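PDB 2ZZR: unsaturated glucuronyl hydrolase from Streptococcus agalactiae, which hydrolyses unsaturated chondroitin, hyaluronan and heparin disaccharides, releasing the unsaturated uronic acid from the sugar next to it. Local coordinates for residues A[103-108]-A[139-144]; A[125-130]-A[182-187]; A[258-263]-A[318-323]; A[269-274]-A[329-334]. All coordinates share one frame; numbering follows the deposited sequence.

Contact 1. Residues A[103-108]-A[139-144]; sequences RINNRI and TIKAAD
The apolar part of this contact is I104 laid against the backbone and CB of K141. CG1 of I104 comes within 3.6 Å of K141 CB, and CD1 of I104 reaches over to K141 O at 3.7 Å. CG1 stands anti to the backbone N (chi1 -176°), which sends the longer branch of the isoleucine at the other helix. The backbones are close here, with CA of I104 and CA of A142 6.4 Å apart. Y119 of helix 115-130 touches both I104 and A142.

The polar part lies toward solvent, at N105. NZ of K141 donates to OD1 of N105 at 2.7 Å. The lysine chain is extended beyond CG, and its amine meets the amide oxygen at a C=O...N angle of 140°, tilted 16° from the carbonyl plane. The same NZ forms a salt bridge with E137, so the amine is held by two partners.

Within 103-108 the helix end is fixed separately. R107, with positive phi, closes a Schellman motif, and R103 NE donates to I108 O at 3.0 Å. The arrangement joins the C-terminal end of helix 87-105 to helix 133-147 in the (alpha/alpha)6 barrel of this glycoside hydrolase family 88 enzyme.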
# COMPACT_ATOMS: atom_id res chain seq x y z
N ARG A 103 -0.45 -22.23 1.58
CA ARG A 103 -1.47 -21.59 0.76
C ARG A 103 -1.13 -21.59 -0.73
O ARG A 103 -2.00 -21.86 -1.57
CB ARG A 103 -1.74 -20.17 1.26
CG ARG A 103 -2.93 -19.50 0.58
CD ARG A 103 -3.26 -18.16 1.21
NE ARG A 103 -4.32 -17.48 0.47
CZ ARG A 103 -4.81 -16.29 0.77
NH1 ARG A 103 -4.36 -15.61 1.83
NH2 ARG A 103 -5.77 -15.76 0.02
N ILE A 104 0.13 -21.31 -1.07
CA ILE A 104 0.54 -21.32 -2.48
C ILE A 104 0.73 -22.75 -3.01
O ILE A 104 0.34 -23.05 -4.14
CB ILE A 104 1.76 -20.37 -2.78
CG1 ILE A 104 2.10 -20.35 -4.27
CG2 ILE A 104 2.99 -20.74 -1.95
CD1 ILE A 104 1.03 -19.72 -5.15
N ASN A 105 1.30 -23.63 -2.19
CA ASN A 105 1.48 -25.03 -2.57
C ASN A 105 0.16 -25.66 -2.98
O ASN A 105 0.10 -26.42 -3.96
CB ASN A 105 2.12 -25.82 -1.42
CG ASN A 105 3.63 -25.69 -1.39
OD1 ASN A 105 4.24 -25.22 -2.36
ND2 ASN A 105 4.24 -26.13 -0.30
N ASN A 106 -0.90 -25.32 -2.26
CA ASN A 106 -2.23 -25.85 -2.49
C ASN A 106 -3.15 -24.92 -3.28
O ASN A 106 -4.34 -25.21 -3.45
CB ASN A 106 -2.87 -26.23 -1.16
CG ASN A 106 -2.22 -27.45 -0.55
OD1 ASN A 106 -2.31 -28.54 -1.11
ND2 ASN A 106 -1.56 -27.27 0.58
N ARG A 107 -2.60 -23.80 -3.75
CA ARG A 107 -3.33 -22.84 -4.58
C ARG A 107 -4.70 -22.46 -4.00
O ARG A 107 -5.73 -22.48 -4.69
CB ARG A 107 -3.45 -23.36 -6.02
CG ARG A 107 -2.11 -23.59 -6.73
CD ARG A 107 -2.27 -24.25 -8.09
NE ARG A 107 -3.05 -23.44 -9.03
CZ ARG A 107 -2.53 -22.51 -9.84
NH1 ARG A 107 -1.23 -22.27 -9.84
NH2 ARG A 107 -3.33 -21.83 -10.65
N ILE A 108 -4.70 -22.13 -2.71
CA ILE A 108 -5.92 -21.79 -1.98
C ILE A 108 -6.17 -20.28 -2.02
O ILE A 108 -5.35 -19.50 -1.54
CB ILE A 108 -5.84 -22.25 -0.50
CG1 ILE A 108 -5.70 -23.78 -0.44
CG2 ILE A 108 -7.06 -21.77 0.29
CD1 ILE A 108 -5.21 -24.29 0.91
N THR A 139 7.76 -17.07 -1.85
CA THR A 139 7.79 -15.83 -2.65
C THR A 139 7.85 -16.12 -4.15
O THR A 139 7.07 -15.56 -4.93
CB THR A 139 8.96 -14.91 -2.22
OG1 THR A 139 8.81 -14.52 -0.85
CG2 THR A 139 9.00 -13.67 -3.09
N ILE A 140 8.77 -16.99 -4.57
CA ILE A 140 8.92 -17.32 -5.98
C ILE A 140 7.66 -18.00 -6.53
O ILE A 140 7.18 -17.64 -7.60
CB ILE A 140 10.20 -18.16 -6.27
CG1 ILE A 140 11.45 -17.41 -5.81
CG2 ILE A 140 10.29 -18.52 -7.77
CD1 ILE A 140 11.63 -16.01 -6.41
N LYS A 141 7.12 -18.94 -5.76
CA LYS A 141 5.88 -19.61 -6.15
C LYS A 141 4.72 -18.61 -6.28
O LYS A 141 3.94 -18.69 -7.23
CB LYS A 141 5.54 -20.74 -5.18
CG LYS A 141 6.44 -21.97 -5.34
CD LYS A 141 6.20 -22.99 -4.24
CE LYS A 141 6.99 -24.27 -4.50
NZ LYS A 141 6.67 -25.31 -3.50
N ALA A 142 4.65 -17.66 -5.35
CA ALA A 142 3.67 -16.56 -5.41
C ALA A 142 3.85 -15.68 -6.65
O ALA A 142 2.87 -15.29 -7.28
CB ALA A 142 3.73 -15.71 -4.15
N ALA A 143 5.10 -15.38 -6.99
CA ALA A 143 5.41 -14.60 -8.19
C ALA A 143 4.90 -15.33 -9.44
O ALA A 143 4.25 -14.72 -10.29
CB ALA A 143 6.90 -14.32 -8.30
N ASP A 144 5.17 -16.63 -9.53
CA ASP A 144 4.68 -17.44 -10.65
C ASP A 144 3.15 -17.45 -10.70
O ASP A 144 2.55 -17.38 -11.79
CB ASP A 144 5.22 -18.87 -10.57
CG ASP A 144 6.71 -18.94 -10.83
OD1 ASP A 144 7.24 -18.03 -11.50
OD2 ASP A 144 7.35 -19.91 -10.36

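Contact 2. Residues A[125-130]-A[182-187]; sequences AEYRIN and LFFAYE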
# COMPACT_ATOMS: atom_id res chain seq x y z
N ALA A 125 9.50 -10.43 3.29
CA ALA A 125 9.96 -9.78 4.52
C ALA A 125 10.94 -10.66 5.29
O ALA A 125 12.04 -10.21 5.63
CB ALA A 125 8.79 -9.42 5.40
N GLU A 126 10.56 -11.91 5.57
CA GLU A 126 11.47 -12.79 6.30
C GLU A 126 12.76 -13.01 5.53
O GLU A 126 13.84 -13.00 6.12
CB GLU A 126 10.85 -14.12 6.70
CG GLU A 126 11.84 -14.88 7.61
CD GLU A 126 11.29 -16.12 8.26
OE1 GLU A 126 11.84 -16.49 9.33
OE2 GLU A 126 10.35 -16.73 7.73
N TYR A 127 12.65 -13.21 4.21
CA TYR A 127 13.84 -13.40 3.39
C TYR A 127 14.83 -12.23 3.52
O TYR A 127 16.03 -12.45 3.63
CB TYR A 127 13.50 -13.66 1.92
CG TYR A 127 14.73 -13.98 1.10
CD1 TYR A 127 15.25 -13.04 0.20
CD2 TYR A 127 15.40 -15.19 1.26
CE1 TYR A 127 16.39 -13.33 -0.55
CE2 TYR A 127 16.54 -15.49 0.52
CZ TYR A 127 17.04 -14.55 -0.38
OH TYR A 127 18.17 -14.82 -1.11
N ARG A 128 14.31 -11.00 3.50
CA ARG A 128 15.14 -9.80 3.72
C ARG A 128 15.86 -9.87 5.07
O ARG A 128 17.04 -9.53 5.18
CB ARG A 128 14.30 -8.53 3.73
CG ARG A 128 13.51 -8.27 2.48
CD ARG A 128 14.40 -7.87 1.33
NE ARG A 128 13.60 -7.24 0.28
CZ ARG A 128 13.89 -7.30 -1.02
NH1 ARG A 128 13.10 -6.67 -1.88
NH2 ARG A 128 14.95 -7.96 -1.45
N ILE A 129 15.12 -10.31 6.08
CA ILE A 129 15.56 -10.24 7.46
C ILE A 129 16.60 -11.31 7.80
O ILE A 129 17.64 -11.01 8.40
CB ILE A 129 14.36 -10.26 8.44
CG1 ILE A 129 13.54 -8.97 8.30
CG2 ILE A 129 14.83 -10.44 9.89
CD1 ILE A 129 12.15 -9.01 8.92
N ASN A 130 16.33 -12.55 7.40
CA ASN A 130 17.22 -13.66 7.75
C ASN A 130 17.51 -14.68 6.64
O ASN A 130 18.16 -15.70 6.88
CB ASN A 130 16.73 -14.36 9.04
CG ASN A 130 15.33 -14.96 8.91
OD1 ASN A 130 14.52 -14.87 9.84
ND2 ASN A 130 15.04 -15.56 7.77
N LEU A 182 7.19 -9.16 -8.49
CA LEU A 182 7.78 -9.57 -9.76
C LEU A 182 9.19 -9.02 -9.96
O LEU A 182 10.06 -9.73 -10.49
CB LEU A 182 6.88 -9.19 -10.94
CG LEU A 182 5.47 -9.77 -10.86
CD1 LEU A 182 4.67 -9.35 -12.08
CD2 LEU A 182 5.50 -11.30 -10.73
N PHE A 183 9.44 -7.78 -9.54
CA PHE A 183 10.79 -7.22 -9.57
C PHE A 183 11.73 -8.03 -8.67
O PHE A 183 12.90 -8.23 -9.02
CB PHE A 183 10.82 -5.75 -9.17
CG PHE A 183 10.29 -4.80 -10.24
CD1 PHE A 183 9.26 -3.92 -9.95
CD2 PHE A 183 10.85 -4.78 -11.52
CE1 PHE A 183 8.78 -3.03 -10.92
CE2 PHE A 183 10.38 -3.90 -12.50
CZ PHE A 183 9.33 -3.02 -12.20
N PHE A 184 11.22 -8.48 -7.52
CA PHE A 184 12.00 -9.33 -6.62
C PHE A 184 12.34 -10.67 -7.29
O PHE A 184 13.50 -11.11 -7.26
CB PHE A 184 11.26 -9.57 -5.29
CG PHE A 184 11.96 -10.54 -4.38
CD1 PHE A 184 12.98 -10.11 -3.54
CD2 PHE A 184 11.60 -11.89 -4.37
CE1 PHE A 184 13.64 -11.01 -2.69
CE2 PHE A 184 12.26 -12.80 -3.53
CZ PHE A 184 13.27 -12.35 -2.68
N ALA A 185 11.33 -11.30 -7.88
CA ALA A 185 11.54 -12.58 -8.58
C ALA A 185 12.57 -12.44 -9.70
O ALA A 185 13.40 -13.33 -9.89
CB ALA A 185 10.23 -13.13 -9.11
N TYR A 186 12.53 -11.32 -10.41
CA TYR A 186 13.54 -11.04 -11.43
C TYR A 186 14.95 -11.00 -10.83
O TYR A 186 15.87 -11.61 -11.37
CB TYR A 186 13.25 -9.72 -12.16
CG TYR A 186 14.44 -9.23 -12.95
CD1 TYR A 186 14.87 -9.90 -14.10
CD2 TYR A 186 15.16 -8.11 -12.53
CE1 TYR A 186 15.98 -9.47 -14.82
CE2 TYR A 186 16.27 -7.67 -13.24
CZ TYR A 186 16.67 -8.35 -14.38
OH TYR A 186 17.76 -7.90 -15.08
N GLU A 187 15.09 -10.27 -9.73
CA GLU A 187 16.40 -10.10 -9.08
C GLU A 187 16.97 -11.43 -8.57
O GLU A 187 18.17 -11.66 -8.64
CB GLU A 187 16.31 -9.08 -7.95
CG GLU A 187 16.09 -7.66 -8.45
CD GLU A 187 15.78 -6.67 -7.34
OE1 GLU A 187 15.57 -7.09 -6.19
OE2 GLU A 187 15.75 -5.45 -7.64
O HOH W 1 13.47 -6.44 -4.63
O HOH W 2 16.12 -8.81 -4.19
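The backbones of 125-130 and 182-187 stay well apart: CA of R128 and CA of F184, the nearest pair, are 10.8 Å from each other. Both segments are helical, on helices 115-130 and 180-189 of the (alpha/alpha)6 barrel, and long side chains bridge the gap between them. F184 is the central one. A chi1 of 175° points its ring at helix 115-130. There the rim of the ring meets two side chains. CZ of F184 touches CD1 of Y127 at 3.6 Å. The two ring planes are 78° apart, in an oblique pairing. CE1 of F184 lies 3.5 Å from NH2 of R128, which sits at the ring edge and near its plane. The guanidinium is turned 81° against the ring, so this is not a flat stack. T139 of helix 133-147 also packs on F184, and L136 of the same helix on Y127.

The polar ends meet through water. The R128 guanidinium is also held by the C-terminal residues, with NH1 donating to W397 O. E187 has a second partner as well, since its OE2 forms a salt bridge with K261. Two waters lie in the guanidinium plane: NH1 of R128 donates to one at 2.8 Å, NH2 donates to the other at 3.1 Å, and both waters donate to OE1 of E187.

Contact 3. Residues A[258-263]-A[318-323]; sequences SYRKMK and LKYLPE
Y259 turns a ring edge toward the face of Y320 in an offset edge-to-face pair. The contact sits on the surface of the (alpha/alpha)6 barrel. It joins the C-terminal end of helix 245-262 to the loop between helices 304-318 and 328-346. The ring centroids are 5.5 Å apart, and the planes meet at 65°.

With chi1 at 174°, the Y259 ring swings clear of its own helix toward the loop. Its CD2 lies over the Y320 face, while its CE2 comes within 3.6 Å of Y320 CB. The two tyrosines point in opposing directions, each lying alongside the other.

Y320 has CG beside its own backbone N (chi1 -55°). The ring reaches across to the helix and brings OH to the aliphatic part of R260. Beyond that point the arginine chain bends at chi3 and leads away. Its NE donates to L257 O, and its NH2 forms a salt bridge with the C-terminal carboxylate of W397. K263 is the first residue to leave helical geometry. Its chain bends at chi2 and chi4 and crosses Y320 at about a right angle, placing NZ of K263 3.8 Å from CD2 of Y320.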
# COMPACT_ATOMS: atom_id res chain seq x y z
N SER A 258 8.15 1.29 -7.93
CA SER A 258 8.54 0.86 -9.27
C SER A 258 9.73 1.64 -9.81
O SER A 258 10.57 1.08 -10.53
CB SER A 258 7.35 0.99 -10.23
OG SER A 258 6.28 0.19 -9.77
N TYR A 259 9.80 2.92 -9.47
CA TYR A 259 10.93 3.76 -9.88
C TYR A 259 12.27 3.18 -9.44
O TYR A 259 13.26 3.24 -10.18
CB TYR A 259 10.77 5.19 -9.37
CG TYR A 259 11.98 6.06 -9.66
CD1 TYR A 259 12.13 6.67 -10.91
CD2 TYR A 259 12.98 6.23 -8.71
CE1 TYR A 259 13.25 7.46 -11.18
CE2 TYR A 259 14.11 7.01 -8.98
CZ TYR A 259 14.24 7.61 -10.21
OH TYR A 259 15.36 8.38 -10.48
N ARG A 260 12.32 2.60 -8.23
CA ARG A 260 13.55 1.95 -7.75
C ARG A 260 14.12 1.03 -8.81
O ARG A 260 15.33 0.95 -9.00
CB ARG A 260 13.28 1.08 -6.53
CG ARG A 260 12.76 1.77 -5.30
CD ARG A 260 12.48 0.71 -4.23
NE ARG A 260 11.46 -0.25 -4.68
CZ ARG A 260 11.32 -1.49 -4.21
NH1 ARG A 260 12.13 -1.96 -3.27
NH2 ARG A 260 10.35 -2.27 -4.69
N LYS A 261 13.22 0.31 -9.48
CA LYS A 261 13.58 -0.80 -10.34
C LYS A 261 13.62 -0.42 -11.82
O LYS A 261 14.08 -1.20 -12.66
CB LYS A 261 12.60 -1.95 -10.12
CG LYS A 261 12.41 -2.34 -8.66
CD LYS A 261 13.73 -2.76 -8.01
CE LYS A 261 13.55 -3.12 -6.54
NZ LYS A 261 14.88 -3.49 -5.94
N MET A 262 13.14 0.78 -12.13
CA MET A 262 12.99 1.19 -13.53
C MET A 262 13.78 2.45 -13.84
O MET A 262 14.28 2.61 -14.97
CB MET A 262 11.51 1.40 -13.86
CG MET A 262 10.71 0.11 -13.81
SD MET A 262 8.94 0.35 -13.95
CE MET A 262 8.82 1.03 -15.60
N LYS A 263 13.89 3.33 -12.85
CA LYS A 263 14.68 4.57 -12.95
C LYS A 263 14.31 5.40 -14.18
O LYS A 263 15.18 5.92 -14.89
CB LYS A 263 16.18 4.26 -12.89
CG LYS A 263 16.63 3.74 -11.52
CD LYS A 263 16.27 4.74 -10.42
CE LYS A 263 16.78 4.32 -9.05
NZ LYS A 263 18.02 5.08 -8.70
N LEU A 318 11.48 10.44 -1.75
CA LEU A 318 12.45 11.42 -1.25
C LEU A 318 13.87 10.88 -1.21
O LEU A 318 14.84 11.66 -1.16
CB LEU A 318 12.03 11.92 0.14
CG LEU A 318 11.41 13.32 0.27
CD1 LEU A 318 10.76 13.83 -1.03
CD2 LEU A 318 10.44 13.37 1.44
N LYS A 319 14.01 9.56 -1.23
CA LYS A 319 15.34 8.94 -1.32
C LYS A 319 16.02 9.28 -2.64
O LYS A 319 17.25 9.30 -2.72
CB LYS A 319 15.25 7.42 -1.19
CG LYS A 319 14.75 6.93 0.15
CD LYS A 319 14.53 5.44 0.13
CE LYS A 319 13.98 4.95 1.46
NZ LYS A 319 13.74 3.47 1.40
N TYR A 320 15.22 9.58 -3.66
CA TYR A 320 15.70 9.73 -5.03
C TYR A 320 15.53 11.13 -5.60
O TYR A 320 16.28 11.54 -6.49
CB TYR A 320 14.99 8.73 -5.95
CG TYR A 320 15.12 7.32 -5.47
CD1 TYR A 320 14.07 6.69 -4.79
CD2 TYR A 320 16.31 6.61 -5.65
CE1 TYR A 320 14.21 5.38 -4.32
CE2 TYR A 320 16.45 5.31 -5.19
CZ TYR A 320 15.40 4.71 -4.53
OH TYR A 320 15.55 3.42 -4.07
N LEU A 321 14.53 11.85 -5.10
CA LEU A 321 14.19 13.17 -5.66
C LEU A 321 15.39 14.11 -5.58
O LEU A 321 16.01 14.22 -4.52
CB LEU A 321 13.00 13.77 -4.90
CG LEU A 321 12.24 14.91 -5.58
CD1 LEU A 321 11.48 14.41 -6.81
CD2 LEU A 321 11.29 15.53 -4.59
N PRO A 322 15.75 14.75 -6.71
CA PRO A 322 16.86 15.71 -6.66
C PRO A 322 16.73 16.80 -5.60
O PRO A 322 15.63 17.34 -5.37
CB PRO A 322 16.84 16.34 -8.07
CG PRO A 322 16.30 15.25 -8.93
CD PRO A 322 15.21 14.62 -8.08
N GLU A 323 17.85 17.13 -4.97
CA GLU A 323 17.92 18.20 -3.99
C GLU A 323 17.43 19.54 -4.56
O GLU A 323 16.93 20.38 -3.82
CB GLU A 323 19.35 18.36 -3.46
CG GLU A 323 19.74 17.30 -2.42
CD GLU A 323 18.95 17.43 -1.13
OE1 GLU A 323 18.19 16.50 -0.80
OE2 GLU A 323 19.08 18.47 -0.45

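Contact 4. Residues A[269-274]-A[329-334]; sequences ILFKGM and ETYKYA
Segments 269-274 and 329-334 are both helical, and their backbones are far apart, with CA of K272 and CA of Y331 the nearest pair at 9.6 Å. Y331 spans most of that distance. Its CG lies anti to the carbonyl carbon (chi1 -69°), and the ring reaches the other helix.

F271 meets it edge to face. The ring planes are 69° apart and the centroids 5.4 Å. CE2 of F271 stands over one face of Y331, offset toward the rim, and is 4.0 Å from both CE1 and CZ of Y331.

The far end of the tyrosine rests against K272. OH of Y331 is 3.4 Å from K272 CA and 3.5 Å from K272 CG. The lysine chain crosses the tyrosine at about a right angle, then bends at chi3 and chi4. One water joins NZ of K272 and the hydroxyl. The water accepts from NZ at 2.8 Å and donates to OH of Y331 at 2.7 Å. NZ also forms a salt bridge with D325, and the hydroxyl is hydrogen-bonded to N276.

The contact ties helix 265-280 to helix 328-346 in the (alpha/alpha)6 barrel of glycoside hydrolase family 88. I314 and L318 of helix 304-318 pack on Y331, M317 of that helix packs on F271, and I252 of helix 245-262 also touches F271.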
# COMPACT_ATOMS: atom_id res chain seq x y z
N ILE A 269 8.00 12.60 -12.24
CA ILE A 269 7.00 13.61 -12.63
C ILE A 269 5.58 13.11 -12.33
O ILE A 269 4.75 13.87 -11.80
CB ILE A 269 7.18 14.05 -14.11
CG1 ILE A 269 8.54 14.75 -14.31
CG2 ILE A 269 6.03 14.97 -14.54
CD1 ILE A 269 8.87 15.85 -13.32
N LEU A 270 5.31 11.85 -12.63
CA LEU A 270 4.01 11.25 -12.33
C LEU A 270 3.74 11.26 -10.83
O LEU A 270 2.62 11.57 -10.40
CB LEU A 270 3.93 9.83 -12.90
CG LEU A 270 2.51 9.28 -13.09
CD1 LEU A 270 1.74 10.09 -14.15
CD2 LEU A 270 2.57 7.82 -13.46
N PHE A 271 4.77 10.95 -10.04
CA PHE A 271 4.68 11.07 -8.58
C PHE A 271 4.33 12.48 -8.14
O PHE A 271 3.47 12.66 -7.28
CB PHE A 271 6.00 10.66 -7.91
CG PHE A 271 6.09 11.06 -6.44
CD1 PHE A 271 5.67 10.17 -5.45
CD2 PHE A 271 6.59 12.31 -6.06
CE1 PHE A 271 5.75 10.53 -4.09
CE2 PHE A 271 6.67 12.68 -4.71
CZ PHE A 271 6.25 11.78 -3.72
N LYS A 272 5.00 13.48 -8.71
CA LYS A 272 4.77 14.86 -8.32
C LYS A 272 3.31 15.23 -8.59
O LYS A 272 2.65 15.84 -7.75
CB LYS A 272 5.75 15.79 -9.05
CG LYS A 272 7.18 15.77 -8.44
CD LYS A 272 8.28 16.17 -9.45
CE LYS A 272 8.20 17.62 -9.91
NZ LYS A 272 8.48 18.64 -8.85
N GLY A 273 2.79 14.81 -9.74
CA GLY A 273 1.40 15.08 -10.10
C GLY A 273 0.42 14.48 -9.10
O GLY A 273 -0.43 15.19 -8.55
N MET A 274 0.55 13.18 -8.86
CA MET A 274 -0.38 12.47 -7.97
C MET A 274 -0.28 12.92 -6.52
O MET A 274 -1.29 13.03 -5.82
CB MET A 274 -0.19 10.95 -8.06
CG MET A 274 -0.43 10.37 -9.45
SD MET A 274 -0.76 8.60 -9.43
CE MET A 274 -2.43 8.55 -8.75
N GLU A 329 11.73 19.87 -0.09
CA GLU A 329 11.59 20.21 1.31
C GLU A 329 10.11 20.23 1.75
O GLU A 329 9.78 19.76 2.85
CB GLU A 329 12.26 21.55 1.62
CG GLU A 329 12.10 21.94 3.06
CD GLU A 329 13.12 22.93 3.52
OE1 GLU A 329 12.98 24.12 3.17
OE2 GLU A 329 14.06 22.51 4.24
N THR A 330 9.24 20.75 0.89
CA THR A 330 7.80 20.71 1.16
C THR A 330 7.31 19.27 1.38
O THR A 330 6.58 19.01 2.35
CB THR A 330 6.99 21.40 0.05
OG1 THR A 330 7.47 22.73 -0.12
CG2 THR A 330 5.50 21.46 0.41
N TYR A 331 7.72 18.34 0.52
CA TYR A 331 7.35 16.92 0.68
C TYR A 331 7.84 16.35 2.01
O TYR A 331 7.10 15.64 2.68
CB TYR A 331 7.88 16.06 -0.47
CG TYR A 331 7.23 16.28 -1.82
CD1 TYR A 331 8.01 16.42 -2.97
CD2 TYR A 331 5.83 16.32 -1.97
CE1 TYR A 331 7.44 16.61 -4.23
CE2 TYR A 331 5.25 16.51 -3.23
CZ TYR A 331 6.05 16.65 -4.35
OH TYR A 331 5.50 16.84 -5.60
N LYS A 332 9.08 16.67 2.39
CA LYS A 332 9.62 16.20 3.66
C LYS A 332 8.75 16.67 4.82
O LYS A 332 8.38 15.89 5.70
CB LYS A 332 11.07 16.67 3.85
CG LYS A 332 11.70 16.22 5.17
CD LYS A 332 12.80 17.19 5.60
CE LYS A 332 13.33 16.86 6.99
NZ LYS A 332 14.22 15.67 6.97
N TYR A 333 8.43 17.96 4.82
CA TYR A 333 7.62 18.52 5.89
C TYR A 333 6.19 18.01 5.83
O TYR A 333 5.59 17.76 6.87
CB TYR A 333 7.70 20.05 5.89
CG TYR A 333 8.92 20.53 6.65
CD1 TYR A 333 10.19 20.53 6.04
CD2 TYR A 333 8.82 20.93 7.98
CE1 TYR A 333 11.31 20.95 6.75
CE2 TYR A 333 9.94 21.35 8.69
CZ TYR A 333 11.18 21.35 8.07
OH TYR A 333 12.29 21.76 8.77
N ALA A 334 5.68 17.80 4.62
CA ALA A 334 4.34 17.22 4.42
C ALA A 334 4.22 15.84 5.06
O ALA A 334 3.28 15.59 5.80
CB ALA A 334 3.98 17.17 2.94
O HOH W 3 6.26 18.95 -7.12

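Overall arrangement
The four contacts form a continuous series in the (alpha/alpha)6 barrel, 1 to 2 to 3 to 4, each touching the next. Contacts 1 and 4 lie on opposite sides of the chain's centre, about 36 Å apart between centres. Contacts 1 and 2 share no helix, but A143 packs on A185. Contacts 2 and 3 are joined by the F183 ring packing on K261 and M262. Contacts 3 and 4 meet where L321 packs on Y331. Contact 4 is buried, contacts 1 and 2 partly so, and contact 3 lies at the surface. Aromatic rings carry contacts 2, 3 and 4, whereas contact 1 combines aliphatic packing with a direct lysine–amide bond. Waters bridge polar groups in contacts 2 and 4.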